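Local atomic coordinates of actin-related protein 8 (Homo sapiens, PDB entry 4FO0), a protein that binds ATP, hydrolyses it only slowly and serves as a nuclear actin-related subunit of the INO80 chromatin-remodelling complex. Residues A[55-63]-A[303-313]. Numbering follows the deposited sequence.
Sequences LYKDSWLLR and LTNKMDCLLLQ. With ATP (adenosine-5'-triphosphate), chain C.
Water 1 is gripped from both segments: it accepts from Trp60 N at 2.8 Å, donates to Leu303 O at 3.0 Å, and takes a weak third bond from Leu62 N. No direct hydrogen bond joins the loop 55-63 to segment 303-313, and the remaining contact is mostly apolar. A chi1 of -178° carries the Trp60 ring against the first turns of helix 306-319. Its six-membered ring meets Leu310 CD2 at the edge, close to the ring plane, 3.5 Å from CH2, while Cys309 CB approaches CE3 obliquely at 3.6 Å. Leu61 CD2 lies above one face of the same indole, offset toward its rim, and Leu61 CG turns to Cys309 SG, 3.5 Å away. Leu303 divides its branches between two leucines: CD2 touches Leu61 CD1, and CD1 lies 3.5 Å from Leu62 CD2, each pair of side chains crossing at about a right angle. The helix begins with Asn305 as N-cap, its OD1 accepting in the carbonyl plane from Asp308 N (3.0 Å). Beyond the indole, Gln313 comes up to the ATP ribose, and Trp60 NE1 donates to Asp255, an ATP-binding residue. The indole thus joins apolar packing on the helix to a polar link with the nucleotide site, so this contact between the loop that follows strand 38-47 and the start of helix 306-319 probably helps position Asp255 beside ATP.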
loop_
_atom_site.group_PDB
_atom_site.type_symbol
_atom_site.label_atom_id
_atom_site.label_comp_id
_atom_site.label_asym_id
_atom_site.label_seq_id
_atom_site.Cartn_x
_atom_site.Cartn_y
_atom_site.Cartn_z
ATOM N N LEU A 55 3.164 -25.829 8.562
ATOM C CA LEU A 55 2.969 -24.843 7.513
ATOM C C LEU A 55 3.074 -23.416 8.047
ATOM O O LEU A 55 2.313 -23.006 8.915
ATOM C CB LEU A 55 1.641 -25.089 6.797
ATOM C CG LEU A 55 1.779 -26.378 5.979
ATOM C CD1 LEU A 55 0.508 -26.745 5.241
ATOM C CD2 LEU A 55 2.938 -26.224 5.004
ATOM N N TYR A 56 4.050 -22.669 7.548
ATOM C CA TYR A 56 4.172 -21.270 7.922
ATOM C C TYR A 56 3.385 -20.383 6.951
ATOM O O TYR A 56 3.602 -20.420 5.735
ATOM C CB TYR A 56 5.637 -20.836 7.970
ATOM C CG TYR A 56 5.768 -19.413 8.429
ATOM C CD1 TYR A 56 5.748 -18.360 7.515
ATOM C CD2 TYR A 56 5.862 -19.112 9.782
ATOM C CE1 TYR A 56 5.834 -17.036 7.947
ATOM C CE2 TYR A 56 5.958 -17.804 10.219
ATOM C CZ TYR A 56 5.940 -16.769 9.302
ATOM O OH TYR A 56 6.026 -15.468 9.753
ATOM N N LYS A 57 2.449 -19.608 7.485
ATOM C CA LYS A 57 1.763 -18.611 6.669
ATOM C C LYS A 57 2.015 -17.244 7.278
ATOM O O LYS A 57 1.820 -17.050 8.479
ATOM C CB LYS A 57 0.251 -18.874 6.575
ATOM C CG LYS A 57 -0.169 -20.277 6.127
ATOM C CD LYS A 57 0.547 -20.742 4.858
ATOM C CE LYS A 57 0.146 -22.180 4.494
ATOM N NZ LYS A 57 -1.329 -22.305 4.245
ATOM N N ASP A 58 2.474 -16.296 6.468
ATOM C CA ASP A 58 2.635 -14.939 6.972
ATOM C C ASP A 58 1.272 -14.324 7.270
ATOM O O ASP A 58 0.264 -14.660 6.651
ATOM C CB ASP A 58 3.407 -14.055 5.979
ATOM C CG ASP A 58 4.897 -13.959 6.303
ATOM O OD1 ASP A 58 5.263 -13.991 7.502
ATOM O OD2 ASP A 58 5.705 -13.844 5.357
ATOM N N SER A 59 1.242 -13.411 8.221
ATOM C CA SER A 59 0.026 -12.665 8.471
ATOM C C SER A 59 -0.189 -11.679 7.321
ATOM O O SER A 59 0.770 -11.140 6.766
ATOM C CB SER A 59 0.151 -11.922 9.798
ATOM O OG SER A 59 0.977 -12.650 10.696
ATOM N N TRP A 60 -1.444 -11.457 6.959
ATOM C CA TRP A 60 -1.782 -10.424 5.999
ATOM C C TRP A 60 -2.809 -9.426 6.568
ATOM O O TRP A 60 -2.451 -8.309 6.965
ATOM C CB TRP A 60 -2.305 -11.062 4.729
ATOM C CG TRP A 60 -2.637 -10.075 3.673
ATOM C CD1 TRP A 60 -2.437 -8.722 3.715
ATOM C CD2 TRP A 60 -3.239 -10.358 2.408
ATOM N NE1 TRP A 60 -2.886 -8.147 2.550
ATOM C CE2 TRP A 60 -3.384 -9.127 1.732
ATOM C CE3 TRP A 60 -3.671 -11.534 1.777
ATOM C CZ2 TRP A 60 -3.939 -9.038 0.461
ATOM C CZ3 TRP A 60 -4.220 -11.446 0.518
ATOM C CH2 TRP A 60 -4.350 -10.206 -0.130
ATOM N N LEU A 61 -4.079 -9.827 6.608
ATOM C CA LEU A 61 -5.109 -8.987 7.212
ATOM C C LEU A 61 -5.130 -9.114 8.735
ATOM O O LEU A 61 -5.772 -8.325 9.416
ATOM C CB LEU A 61 -6.505 -9.285 6.655
ATOM C CG LEU A 61 -6.796 -9.136 5.167
ATOM C CD1 LEU A 61 -8.299 -9.036 4.985
ATOM C CD2 LEU A 61 -6.089 -7.934 4.539
ATOM N N LEU A 62 -4.454 -10.108 9.286
ATOM C CA LEU A 62 -4.286 -10.122 10.732
ATOM C C LEU A 62 -2.924 -9.550 11.107
ATOM O O LEU A 62 -2.031 -9.424 10.259
ATOM C CB LEU A 62 -4.456 -11.520 11.303
ATOM C CG LEU A 62 -5.876 -12.067 11.345
ATOM C CD1 LEU A 62 -5.907 -13.250 12.281
ATOM C CD2 LEU A 62 -6.843 -11.000 11.815
ATOM N N ARG A 63 -2.775 -9.194 12.377
ATOM C CA ARG A 63 -1.558 -8.558 12.861
ATOM C C ARG A 63 -1.569 -8.674 14.367
ATOM O O ARG A 63 -2.610 -8.975 14.949
ATOM C CB ARG A 63 -1.516 -7.082 12.438
ATOM C CG ARG A 63 -2.777 -6.291 12.805
ATOM C CD ARG A 63 -2.701 -4.853 12.323
ATOM N NE ARG A 63 -1.527 -4.154 12.845
ATOM C CZ ARG A 63 -1.155 -2.937 12.461
ATOM N NH1 ARG A 63 -1.859 -2.286 11.552
ATOM N NH2 ARG A 63 -0.079 -2.373 12.983
ATOM N N LEU A 303 -9.904 -14.831 8.265
ATOM C CA LEU A 303 -8.878 -13.840 7.944
ATOM C C LEU A 303 -7.497 -14.458 7.679
ATOM O O LEU A 303 -6.641 -13.844 7.038
ATOM C CB LEU A 303 -8.804 -12.783 9.042
ATOM C CG LEU A 303 -10.050 -11.892 9.114
ATOM C CD1 LEU A 303 -10.093 -11.065 10.406
ATOM C CD2 LEU A 303 -10.109 -10.981 7.899
ATOM N N THR A 304 -7.293 -15.678 8.162
ATOM C CA THR A 304 -6.042 -16.400 7.960
ATOM C C THR A 304 -5.957 -17.032 6.575
ATOM O O THR A 304 -4.942 -17.621 6.213
ATOM C CB THR A 304 -5.909 -17.545 8.975
ATOM O OG1 THR A 304 -7.089 -18.356 8.929
ATOM C CG2 THR A 304 -5.743 -16.998 10.371
ATOM N N ASN A 305 -7.031 -16.923 5.810
ATOM C CA ASN A 305 -7.129 -17.606 4.538
ATOM C C ASN A 305 -6.924 -16.645 3.335
ATOM O O ASN A 305 -7.631 -15.658 3.180
ATOM C CB ASN A 305 -8.481 -18.324 4.478
ATOM C CG ASN A 305 -8.707 -19.036 3.165
ATOM O OD1 ASN A 305 -9.068 -18.420 2.146
ATOM N ND2 ASN A 305 -8.494 -20.342 3.172
ATOM N N LYS A 306 -5.943 -16.941 2.492
ATOM C CA LYS A 306 -5.572 -16.054 1.389
ATOM C C LYS A 306 -6.708 -15.720 0.444
ATOM O O LYS A 306 -6.850 -14.566 0.021
ATOM C CB LYS A 306 -4.414 -16.646 0.583
ATOM C CG LYS A 306 -3.055 -16.100 0.952
ATOM C CD LYS A 306 -2.102 -17.195 1.426
ATOM C CE LYS A 306 -1.763 -18.170 0.312
ATOM N NZ LYS A 306 -1.783 -19.568 0.836
ATOM N N MET A 307 -7.495 -16.734 0.092
ATOM C CA MET A 307 -8.596 -16.549 -0.853
ATOM C C MET A 307 -9.657 -15.608 -0.276
ATOM O O MET A 307 -10.146 -14.714 -0.966
ATOM C CB MET A 307 -9.220 -17.900 -1.252
ATOM C CG MET A 307 -8.336 -18.790 -2.134
ATOM S SD MET A 307 -8.009 -18.033 -3.740
ATOM C CE MET A 307 -6.337 -17.443 -3.484
ATOM N N ASP A 308 -10.008 -15.834 0.990
ATOM C CA ASP A 308 -10.928 -14.987 1.725
ATOM C C ASP A 308 -10.416 -13.556 1.794
ATOM O O ASP A 308 -11.168 -12.593 1.594
ATOM C CB ASP A 308 -11.112 -15.524 3.143
ATOM C CG ASP A 308 -11.860 -16.847 3.170
ATOM O OD1 ASP A 308 -12.452 -17.211 2.134
ATOM O OD2 ASP A 308 -11.867 -17.517 4.228
ATOM N N CYS A 309 -9.130 -13.424 2.084
ATOM C CA CYS A 309 -8.514 -12.120 2.163
ATOM C C CYS A 309 -8.596 -11.360 0.860
ATOM O O CYS A 309 -8.864 -10.159 0.860
ATOM C CB CYS A 309 -7.079 -12.240 2.639
ATOM S SG CYS A 309 -7.054 -12.572 4.384
ATOM N N LEU A 310 -8.375 -12.047 -0.252
ATOM C CA LEU A 310 -8.548 -11.406 -1.556
ATOM C C LEU A 310 -9.997 -10.953 -1.720
ATOM O O LEU A 310 -10.271 -9.880 -2.262
ATOM C CB LEU A 310 -8.136 -12.348 -2.700
ATOM C CG LEU A 310 -6.652 -12.707 -2.752
ATOM C CD1 LEU A 310 -6.410 -13.759 -3.799
ATOM C CD2 LEU A 310 -5.818 -11.476 -3.056
ATOM N N LEU A 311 -10.920 -11.778 -1.233
ATOM C CA LEU A 311 -12.342 -11.461 -1.269
ATOM C C LEU A 311 -12.663 -10.204 -0.462
ATOM O O LEU A 311 -13.329 -9.288 -0.954
ATOM C CB LEU A 311 -13.147 -12.630 -0.723
ATOM C CG LEU A 311 -14.655 -12.392 -0.689
ATOM C CD1 LEU A 311 -15.203 -12.242 -2.098
ATOM C CD2 LEU A 311 -15.345 -13.518 0.052
ATOM N N LEU A 312 -12.185 -10.162 0.780
ATOM C CA LEU A 312 -12.397 -9.007 1.642
ATOM C C LEU A 312 -11.818 -7.739 1.019
ATOM O O LEU A 312 -12.514 -6.721 0.936
ATOM C CB LEU A 312 -11.838 -9.267 3.041
ATOM C CG LEU A 312 -12.523 -10.476 3.710
ATOM C CD1 LEU A 312 -11.936 -10.818 5.084
ATOM C CD2 LEU A 312 -14.037 -10.267 3.793
ATOM N N GLN A 313 -10.572 -7.797 0.542
ATOM C CA GLN A 313 -10.023 -6.639 -0.154
ATOM C C GLN A 313 -10.981 -6.224 -1.251
ATOM O O GLN A 313 -11.277 -5.038 -1.416
ATOM C CB GLN A 313 -8.647 -6.913 -0.761
ATOM C CG GLN A 313 -7.572 -7.174 0.245
ATOM C CD GLN A 313 -6.620 -6.011 0.399
ATOM O OE1 GLN A 313 -6.664 -5.279 1.400
ATOM N NE2 GLN A 313 -5.733 -5.840 -0.584
HETATM P PG ATP C . 2.450 -0.371 1.356
HETATM O O1G ATP C . 2.598 0.932 0.618
HETATM O O2G ATP C . 3.719 -1.172 1.510
HETATM O O3G ATP C . 1.630 -0.308 2.627
HETATM P PB ATP C . 1.513 -1.294 -1.235
HETATM O O1B ATP C . 1.441 -2.758 -1.577
HETATM O O2B ATP C . 2.487 -0.331 -1.896
HETATM O O3B ATP C . 1.556 -1.263 0.372
HETATM P PA ATP C . -0.657 -0.150 -2.694
HETATM O O1A ATP C . -0.574 -1.240 -3.731
HETATM O O2A ATP C . -0.225 1.264 -2.989
HETATM O O3A ATP C . 0.027 -0.698 -1.357
HETATM O "O5'" ATP C . -2.173 -0.098 -2.199
HETATM C "C5'" ATP C . -2.784 -1.328 -1.842
HETATM C "C4'" ATP C . -4.091 -1.024 -1.153
HETATM O "O4'" ATP C . -4.886 -0.272 -2.058
HETATM C "C3'" ATP C . -4.884 -2.274 -0.810
HETATM O "O3'" ATP C . -5.318 -2.208 0.553
HETATM C "C2'" ATP C . -6.071 -2.223 -1.739
HETATM O "O2'" ATP C . -7.243 -2.794 -1.176
HETATM C "C1'" ATP C . -6.224 -0.734 -1.915
HETATM N N9 ATP C . -7.085 -0.426 -3.067
HETATM C C8 ATP C . -6.815 -0.691 -4.352
HETATM N N7 ATP C . -7.832 -0.283 -5.147
HETATM C C5 ATP C . -8.769 0.255 -4.357
HETATM C C6 ATP C . -10.094 0.862 -4.557
HETATM N N6 ATP C . -10.601 0.975 -5.810
HETATM N N1 ATP C . -10.758 1.296 -3.453
HETATM C C2 ATP C . -10.251 1.181 -2.210
HETATM N N3 ATP C . -9.047 0.624 -1.960
HETATM C C4 ATP C . -8.276 0.156 -2.976
HETATM O O HOH W 1 -3.777 -12.969 7.498
#